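Local structure of arginase (Trypanosoma brucei brucei, 4RHJ) at residues 136-147 with 281-289; 193-201 with 211-219. The protein is of unknown function but has the arginase-deacetylase fold, having evolved without the binuclear manganese cluster of its arginase relatives. One frame throughout, in Å; residues are numbered along the deposited sequence.

Interaction 1: residues 136-147 with 281-289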
loop_
_atom_site.group_PDB
_atom_site.type_symbol
_atom_site.label_atom_id
_atom_site.label_comp_id
_atom_site.label_asym_id
_atom_site.label_seq_id
_atom_site.Cartn_x
_atom_site.Cartn_y
_atom_site.Cartn_z
ATOM N N VAL A 136 28.032 17.028 3.067
ATOM C CA VAL A 136 27.601 15.629 3.026
ATOM C C VAL A 136 26.964 15.374 1.657
ATOM O O VAL A 136 25.901 15.901 1.357
ATOM C CB VAL A 136 26.576 15.276 4.148
ATOM C CG1 VAL A 136 25.863 13.956 3.857
ATOM C CG2 VAL A 136 27.232 15.209 5.502
ATOM N N PRO A 137 27.619 14.558 0.819
ATOM C CA PRO A 137 27.113 14.269 -0.525
ATOM C C PRO A 137 25.855 13.389 -0.501
ATOM O O PRO A 137 25.760 12.475 0.311
ATOM C CB PRO A 137 28.288 13.538 -1.176
ATOM C CG PRO A 137 28.947 12.817 -0.004
ATOM C CD PRO A 137 28.762 13.704 1.182
ATOM N N VAL A 138 24.886 13.699 -1.360
ATOM C CA VAL A 138 23.706 12.846 -1.565
ATOM C C VAL A 138 23.384 12.635 -3.051
ATOM O O VAL A 138 22.950 13.547 -3.733
ATOM C CB VAL A 138 22.474 13.418 -0.902
ATOM C CG1 VAL A 138 21.416 12.352 -0.788
ATOM C CG2 VAL A 138 22.810 13.976 0.478
ATOM N N SER A 139 23.604 11.418 -3.526
ATOM C CA SER A 139 23.481 11.100 -4.928
ATOM C C SER A 139 22.167 10.399 -5.212
ATOM O O SER A 139 21.893 9.329 -4.672
ATOM C CB SER A 139 24.630 10.228 -5.368
ATOM O OG SER A 139 24.239 9.421 -6.450
ATOM N N VAL A 140 21.367 11.012 -6.078
ATOM C CA VAL A 140 19.995 10.598 -6.292
ATOM C C VAL A 140 19.766 10.149 -7.717
ATOM O O VAL A 140 19.977 10.907 -8.660
ATOM C CB VAL A 140 19.019 11.727 -5.943
ATOM C CG1 VAL A 140 17.626 11.380 -6.408
ATOM C CG2 VAL A 140 19.043 11.975 -4.449
ATOM N N GLY A 141 19.341 8.892 -7.835
ATOM C CA GLY A 141 19.044 8.242 -9.092
ATOM C C GLY A 141 19.969 7.074 -9.369
ATOM O O GLY A 141 20.795 6.704 -8.547
ATOM N N GLY A 142 19.837 6.498 -10.560
ATOM C CA GLY A 142 20.773 5.494 -11.004
ATOM C C GLY A 142 20.454 4.102 -10.508
ATOM O O GLY A 142 19.304 3.812 -10.167
ATOM N N ASP A 143 21.475 3.246 -10.454
ATOM C CA ASP A 143 21.255 1.846 -10.109
ATOM C C ASP A 143 21.924 1.433 -8.793
ATOM O O ASP A 143 21.815 0.290 -8.371
ATOM C CB ASP A 143 21.731 0.944 -11.261
ATOM C CG ASP A 143 23.137 1.295 -11.753
ATOM O OD1 ASP A 143 23.837 2.105 -11.104
ATOM O OD2 ASP A 143 23.554 0.749 -12.800
ATOM N N GLY A 144 22.591 2.357 -8.115
ATOM C CA GLY A 144 23.248 1.989 -6.878
ATOM C C GLY A 144 24.753 1.963 -6.976
ATOM O O GLY A 144 25.422 1.773 -5.973
ATOM N N SER A 145 25.272 2.168 -8.186
ATOM C CA SER A 145 26.715 2.275 -8.423
ATOM C C SER A 145 27.349 3.449 -7.699
ATOM O O SER A 145 28.529 3.411 -7.335
ATOM C CB SER A 145 26.988 2.407 -9.914
ATOM O OG SER A 145 26.080 3.313 -10.509
ATOM N N ALA A 146 26.557 4.497 -7.499
ATOM C CA ALA A 146 26.990 5.670 -6.746
ATOM C C ALA A 146 27.058 5.402 -5.249
ATOM O O ALA A 146 26.978 6.328 -4.449
ATOM C CB ALA A 146 26.067 6.839 -7.010
ATOM N N THR A 147 27.164 4.135 -4.864
ATOM C CA THR A 147 27.487 3.812 -3.484
ATOM C C THR A 147 28.980 3.581 -3.433
ATOM O O THR A 147 29.680 4.192 -2.637
ATOM C CB THR A 147 26.705 2.596 -2.973
ATOM O OG1 THR A 147 25.359 3.005 -2.691
ATOM C CG2 THR A 147 27.345 2.023 -1.692
ATOM N N VAL A 281 27.017 11.157 8.865
ATOM C CA VAL A 281 26.712 10.387 7.674
ATOM C C VAL A 281 27.732 10.699 6.577
ATOM O O VAL A 281 28.015 11.858 6.318
ATOM C CB VAL A 281 25.277 10.664 7.186
ATOM C CG1 VAL A 281 25.010 9.990 5.861
ATOM C CG2 VAL A 281 24.284 10.199 8.221
ATOM N N VAL A 282 28.316 9.675 5.961
ATOM C CA VAL A 282 29.356 9.917 4.963
ATOM C C VAL A 282 28.736 10.270 3.617
ATOM O O VAL A 282 29.358 10.941 2.786
ATOM C CB VAL A 282 30.316 8.714 4.787
ATOM C CG1 VAL A 282 30.558 8.011 6.101
ATOM C CG2 VAL A 282 29.819 7.763 3.757
ATOM N N GLY A 283 27.494 9.848 3.425
ATOM C CA GLY A 283 26.800 10.106 2.185
ATOM C C GLY A 283 25.576 9.236 2.019
ATOM O O GLY A 283 25.374 8.280 2.761
ATOM N N ILE A 284 24.750 9.590 1.040
ATOM C CA ILE A 284 23.466 8.931 0.798
ATOM C C ILE A 284 23.209 8.739 -0.703
ATOM O O ILE A 284 23.284 9.678 -1.486
ATOM C CB ILE A 284 22.286 9.737 1.415
ATOM C CG1 ILE A 284 22.480 9.954 2.918
ATOM C CG2 ILE A 284 20.943 9.039 1.166
ATOM C CD1 ILE A 284 21.513 10.929 3.494
ATOM N N ASP A 285 22.909 7.510 -1.087
ATOM C CA ASP A 285 22.631 7.189 -2.471
ATOM C C ASP A 285 21.248 6.617 -2.573
ATOM O O ASP A 285 20.988 5.503 -2.110
ATOM C CB ASP A 285 23.640 6.186 -3.060
ATOM C CG ASP A 285 23.333 5.833 -4.524
ATOM O OD1 ASP A 285 22.733 6.669 -5.234
ATOM O OD2 ASP A 285 23.689 4.730 -4.966
ATOM N N VAL A 286 20.351 7.373 -3.176
ATOM C CA VAL A 286 19.015 6.847 -3.353
ATOM C C VAL A 286 18.778 6.514 -4.817
ATOM O O VAL A 286 18.734 7.407 -5.655
ATOM C CB VAL A 286 17.958 7.819 -2.845
ATOM C CG1 VAL A 286 16.658 7.082 -2.639
ATOM C CG2 VAL A 286 18.414 8.428 -1.527
ATOM N N TYR A 287 18.596 5.219 -5.091
ATOM C CA TYR A 287 18.637 4.641 -6.435
ATOM C C TYR A 287 17.544 3.605 -6.674
ATOM O O TYR A 287 16.729 3.349 -5.798
ATOM C CB TYR A 287 19.992 3.988 -6.669
ATOM C CG TYR A 287 20.308 2.841 -5.721
ATOM C CD1 TYR A 287 20.882 3.072 -4.473
ATOM C CD2 TYR A 287 20.047 1.529 -6.086
ATOM C CE1 TYR A 287 21.189 2.019 -3.622
ATOM C CE2 TYR A 287 20.348 0.484 -5.254
ATOM C CZ TYR A 287 20.914 0.721 -4.017
ATOM O OH TYR A 287 21.201 -0.345 -3.181
ATOM N N GLY A 288 17.541 3.002 -7.861
ATOM C CA GLY A 288 16.602 1.928 -8.165
ATOM C C GLY A 288 15.346 2.336 -8.905
ATOM O O GLY A 288 14.509 1.501 -9.236
ATOM N N TYR A 289 15.229 3.630 -9.179
ATOM C CA TYR A 289 14.032 4.206 -9.740
ATOM C C TYR A 289 14.179 4.439 -11.239
ATOM O O TYR A 289 15.138 5.030 -11.714
ATOM C CB TYR A 289 13.688 5.518 -9.012
ATOM C CG TYR A 289 12.743 6.414 -9.772
ATOM C CD1 TYR A 289 11.394 6.100 -9.888
ATOM C CD2 TYR A 289 13.204 7.566 -10.405
ATOM C CE1 TYR A 289 10.534 6.921 -10.605
ATOM C CE2 TYR A 289 12.338 8.401 -11.126
ATOM C CZ TYR A 289 11.002 8.070 -11.216
ATOM O OH TYR A 289 10.134 8.882 -11.920
#
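D285 turns its carboxylate toward S139 and A146-T147 because CG stands opposite the backbone N (chi1 179°), whereas Y287, its CG between backbone N and carbonyl carbon (chi1 62°), sets one face of its ring against G144. Both lie in the parallel sheet of the arginase-deacetylase fold, where strands 136-140 and 281-287 are neighbours near the middle, their short axes 4.6 Å apart and inclined by 9°. The bonding is the staggered pattern of parallel strands. S139 is gripped at both ends, its N by I284 O and its O by V286 N, and I284 N and V286 O extend the pattern to P137 O and to G141 N, the last bond being 2.7 Å. Beyond the strand ends G288 N still reaches G142 O at 3.0 Å, joining the two loops. On the face carrying V138 and I284 the two side chains run alongside each other, V138 CG1 lying 3.5 Å from I284 CB.

The D285 carboxylate occupies the other face. OD1 is 3.4 Å from S139 OG, a weak hydrogen bond, and 2.8 Å from S139 O, with no hydrogen bond between those two acceptors. OD2 has T147 OG1 at 3.3 Å, a weak bond that is not settled; T147 OG1 is also hydrogen-bonded to S242 OG on strand 239-244. D143 OD1 accepts from S145 N in an Asx turn, and also from S145 OG. The Y287 phenol bonds H167 through OH and lies beside D244, where manganese binding has been seen in this protein, though this chain holds no metal here. G144 CA lies over one face of the ring, 3.3 Å from the Y287 centroid, in a CH-pi contact.

Interaction 2: residues 193-201 with 211-219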
loop_
_atom_site.group_PDB
_atom_site.type_symbol
_atom_site.label_atom_id
_atom_site.label_comp_id
_atom_site.label_asym_id
_atom_site.label_seq_id
_atom_site.Cartn_x
_atom_site.Cartn_y
_atom_site.Cartn_z
ATOM N N VAL A 193 28.593 -4.136 7.421
ATOM C CA VAL A 193 27.389 -3.909 6.622
ATOM C C VAL A 193 26.112 -4.299 7.360
ATOM O O VAL A 193 25.947 -5.434 7.787
ATOM C CB VAL A 193 27.421 -4.691 5.291
ATOM C CG1 VAL A 193 26.103 -4.519 4.537
ATOM C CG2 VAL A 193 28.587 -4.240 4.425
ATOM N N VAL A 194 25.208 -3.338 7.488
ATOM C CA VAL A 194 23.876 -3.576 8.007
ATOM C C VAL A 194 22.877 -3.604 6.848
ATOM O O VAL A 194 22.582 -2.576 6.245
ATOM C CB VAL A 194 23.481 -2.489 9.031
ATOM C CG1 VAL A 194 22.262 -2.895 9.793
ATOM C CG2 VAL A 194 24.628 -2.225 10.008
ATOM N N SER A 195 22.377 -4.787 6.516
ATOM C CA SER A 195 21.433 -4.923 5.411
ATOM C C SER A 195 20.006 -5.104 5.894
ATOM O O SER A 195 19.681 -6.085 6.552
ATOM C CB SER A 195 21.829 -6.091 4.524
ATOM O OG SER A 195 22.889 -5.707 3.670
ATOM N N VAL A 196 19.145 -4.161 5.540
ATOM C CA VAL A 196 17.788 -4.127 6.075
ATOM C C VAL A 196 16.741 -4.333 4.968
ATOM O O VAL A 196 16.873 -3.800 3.875
ATOM C CB VAL A 196 17.525 -2.782 6.823
ATOM C CG1 VAL A 196 16.148 -2.770 7.479
ATOM C CG2 VAL A 196 18.610 -2.516 7.871
ATOM N N GLY A 197 15.708 -5.122 5.248
ATOM C CA GLY A 197 14.623 -5.293 4.302
ATOM C C GLY A 197 14.756 -6.403 3.275
ATOM O O GLY A 197 13.822 -6.622 2.520
ATOM N N ASN A 198 15.885 -7.110 3.254
ATOM C CA ASN A 198 16.116 -8.192 2.290
ATOM C C ASN A 198 14.974 -9.216 2.251
ATOM O O ASN A 198 14.502 -9.653 3.296
ATOM C CB ASN A 198 17.432 -8.919 2.605
ATOM C CG ASN A 198 18.659 -8.161 2.149
ATOM O OD1 ASN A 198 19.738 -8.734 2.064
ATOM N ND2 ASN A 198 18.509 -6.874 1.860
ATOM N N ARG A 199 14.521 -9.595 1.056
ATOM C CA ARG A 199 13.538 -10.682 0.945
ATOM C C ARG A 199 13.744 -11.584 -0.272
ATOM O O ARG A 199 12.965 -12.495 -0.506
ATOM C CB ARG A 199 12.103 -10.126 0.950
ATOM C CG ARG A 199 11.805 -9.029 -0.059
ATOM C CD ARG A 199 10.493 -8.296 0.273
ATOM N NE ARG A 199 10.178 -7.288 -0.734
ATOM C CZ ARG A 199 10.647 -6.046 -0.735
ATOM N NH1 ARG A 199 11.424 -5.624 0.247
ATOM N NH2 ARG A 199 10.303 -5.224 -1.718
ATOM N N GLN A 200 14.817 -11.338 -1.014
ATOM C CA GLN A 200 15.231 -12.222 -2.094
ATOM C C GLN A 200 16.667 -12.655 -1.833
ATOM O O GLN A 200 17.608 -12.034 -2.321
ATOM C CB GLN A 200 15.127 -11.519 -3.446
ATOM C CG GLN A 200 15.350 -12.437 -4.635
ATOM C CD GLN A 200 15.520 -11.675 -5.934
ATOM O OE1 GLN A 200 14.872 -10.654 -6.156
ATOM N NE2 GLN A 200 16.398 -12.166 -6.797
ATOM N N VAL A 201 16.828 -13.715 -1.048
ATOM C CA VAL A 201 18.136 -14.140 -0.612
ATOM C C VAL A 201 18.460 -15.509 -1.201
ATOM O O VAL A 201 17.726 -16.474 -1.016
ATOM C CB VAL A 201 18.222 -14.191 0.934
ATOM C CG1 VAL A 201 19.656 -14.317 1.383
ATOM C CG2 VAL A 201 17.612 -12.968 1.545
ATOM N N LEU A 211 30.421 -15.129 5.959
ATOM C CA LEU A 211 31.839 -15.122 5.624
ATOM C C LEU A 211 32.422 -13.723 5.775
ATOM O O LEU A 211 33.623 -13.570 6.010
ATOM C CB LEU A 211 32.066 -15.643 4.206
ATOM C CG LEU A 211 32.617 -17.067 4.101
ATOM C CD1 LEU A 211 32.157 -17.726 2.814
ATOM C CD2 LEU A 211 34.138 -17.037 4.179
ATOM N N HIS A 212 31.570 -12.706 5.647
ATOM C CA HIS A 212 31.995 -11.339 5.911
ATOM C C HIS A 212 31.250 -10.732 7.097
ATOM O O HIS A 212 31.158 -9.510 7.228
ATOM C CB HIS A 212 31.831 -10.464 4.673
ATOM C CG HIS A 212 33.042 -9.639 4.376
ATOM N ND1 HIS A 212 33.617 -9.578 3.124
ATOM C CD2 HIS A 212 33.808 -8.862 5.180
ATOM C CE1 HIS A 212 34.675 -8.786 3.167
ATOM N NE2 HIS A 212 34.813 -8.340 4.403
ATOM N N LYS A 213 30.723 -11.615 7.943
ATOM C CA LYS A 213 30.223 -11.287 9.279
ATOM C C LYS A 213 29.404 -9.997 9.363
ATOM O O LYS A 213 29.540 -9.232 10.320
ATOM C CB LYS A 213 31.404 -11.222 10.254
ATOM C CG LYS A 213 32.177 -12.543 10.370
ATOM C CD LYS A 213 33.500 -12.377 11.123
ATOM C CE LYS A 213 34.359 -13.628 11.044
ATOM N NZ LYS A 213 34.640 -14.016 9.633
ATOM N N MET A 214 28.554 -9.769 8.362
ATOM C CA MET A 214 27.707 -8.586 8.325
ATOM C C MET A 214 26.387 -8.883 9.002
ATOM O O MET A 214 26.001 -10.039 9.150
ATOM C CB MET A 214 27.478 -8.118 6.887
ATOM C CG MET A 214 26.332 -8.784 6.152
ATOM S SD MET A 214 26.141 -8.086 4.505
ATOM C CE MET A 214 27.624 -8.712 3.719
ATOM N N PHE A 215 25.696 -7.837 9.431
ATOM C CA PHE A 215 24.411 -8.024 10.091
ATOM C C PHE A 215 23.272 -7.749 9.118
ATOM O O PHE A 215 23.405 -6.979 8.165
ATOM C CB PHE A 215 24.294 -7.135 11.335
ATOM C CG PHE A 215 23.260 -7.607 12.318
ATOM C CD1 PHE A 215 23.276 -8.914 12.782
ATOM C CD2 PHE A 215 22.281 -6.749 12.789
ATOM C CE1 PHE A 215 22.330 -9.355 13.684
ATOM C CE2 PHE A 215 21.326 -7.192 13.699
ATOM C CZ PHE A 215 21.353 -8.494 14.143
ATOM N N TYR A 216 22.151 -8.409 9.351
ATOM C CA TYR A 216 21.029 -8.300 8.445
ATOM C C TYR A 216 19.699 -8.433 9.181
ATOM O O TYR A 216 19.629 -8.984 10.279
ATOM C CB TYR A 216 21.142 -9.345 7.327
ATOM C CG TYR A 216 21.749 -10.666 7.749
ATOM C CD1 TYR A 216 20.945 -11.745 8.090
ATOM C CD2 TYR A 216 23.133 -10.846 7.776
ATOM C CE1 TYR A 216 21.499 -12.958 8.458
ATOM C CE2 TYR A 216 23.692 -12.047 8.148
ATOM C CZ TYR A 216 22.873 -13.099 8.484
ATOM O OH TYR A 216 23.439 -14.298 8.848
ATOM N N MET A 217 18.658 -7.882 8.563
ATOM C CA MET A 217 17.294 -7.958 9.060
ATOM C C MET A 217 16.336 -8.052 7.892
ATOM O O MET A 217 15.901 -7.036 7.373
ATOM C CB MET A 217 16.939 -6.741 9.917
ATOM C CG MET A 217 17.684 -6.638 11.237
ATOM S SD MET A 217 18.580 -5.081 11.430
ATOM C CE MET A 217 19.960 -5.351 10.332
ATOM N N ASP A 218 16.015 -9.278 7.491
ATOM C CA ASP A 218 15.029 -9.538 6.448
ATOM C C ASP A 218 13.637 -9.208 6.985
ATOM O O ASP A 218 13.457 -9.119 8.182
ATOM C CB ASP A 218 15.109 -10.996 5.988
ATOM C CG ASP A 218 16.501 -11.382 5.497
ATOM O OD1 ASP A 218 17.463 -10.652 5.799
ATOM O OD2 ASP A 218 16.635 -12.419 4.819
ATOM N N MET A 219 12.664 -9.016 6.103
ATOM C CA MET A 219 11.314 -8.622 6.520
ATOM C C MET A 219 10.682 -9.534 7.588
ATOM O O MET A 219 10.358 -10.707 7.361
ATOM C CB MET A 219 10.402 -8.548 5.298
ATOM C CG MET A 219 10.854 -7.553 4.259
ATOM S SD MET A 219 10.644 -5.824 4.731
ATOM C CE MET A 219 8.900 -5.781 5.125
#
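V193 and M214 meet at the start of the pairing, their side chains alongside each other with M214 SD 3.6 Å from V193 CG1. M214 reaches this place with CG between its own N and carbonyl carbon (chi1 86°) and then bends at its last torsion. On the face carrying V194 and V196, M217 folds back at chi2 and chi3 so that its CE lies 3.4 Å from V194 CG1, tighter than usual van der Waals contact, and also touches V196 CG2 at 4.0 Å; the methyl thus spans two valines on the neighbouring strand. The backbones behind these contacts pair in parallel. S195 gives its N to F215 O and takes M217 N on its O, while V193 O receives F215 N and M217 O receives G197 N, all four bonds measuring 2.9 Å.

Past the strand ends, D218 CB comes within 3.1 Å of N198 O, and OD2 lies against V201 CG2. A second shell fixes these polar ends. R209, on helix 203-211, uses NH2 for a salt bridge to D218 OD1 and a hydrogen bond to N198 OD1, and makes a cation-pi contact with Y216. D218 OD2 bonds Y75 OH of the second subunit, which also packs on V201, so this loop belongs to the subunit interface. R199, extended from CG to NE, donates to the carbonyls of V260, S246 and V247, while M219 CG lies beside its CD.

Strand 190-196, helix 203-211 and strand 215-217 follow one another in the chain, and the segments 193-196 and 215-217 run parallel at 10° to each other: a beta-alpha-beta crossover, here forming one edge of the arginase-family sheet within the chain.

Interactions 1 and 2 lie on one parallel sheet, with centres 19 Å apart and nearest atoms about 9 Å apart, so they do not touch. Strands 239-244 and 163-168 separate them, giving the order 136-140, 281-287, 239-244, 163-168, 190-196, 215-217. Interaction 2 is nested in the chain between the halves of interaction 1: the central pair closes a long loop, whereas the edge pair closes a short crossover. H167, on an intervening strand, bonds Y287 and touches S195, linking both contacts. Interaction 1 is buried near the chain's centre beside D244, a residue seen to bind manganese in this protein but without metal in this chain; interaction 2 is peripheral and reaches the second subunit.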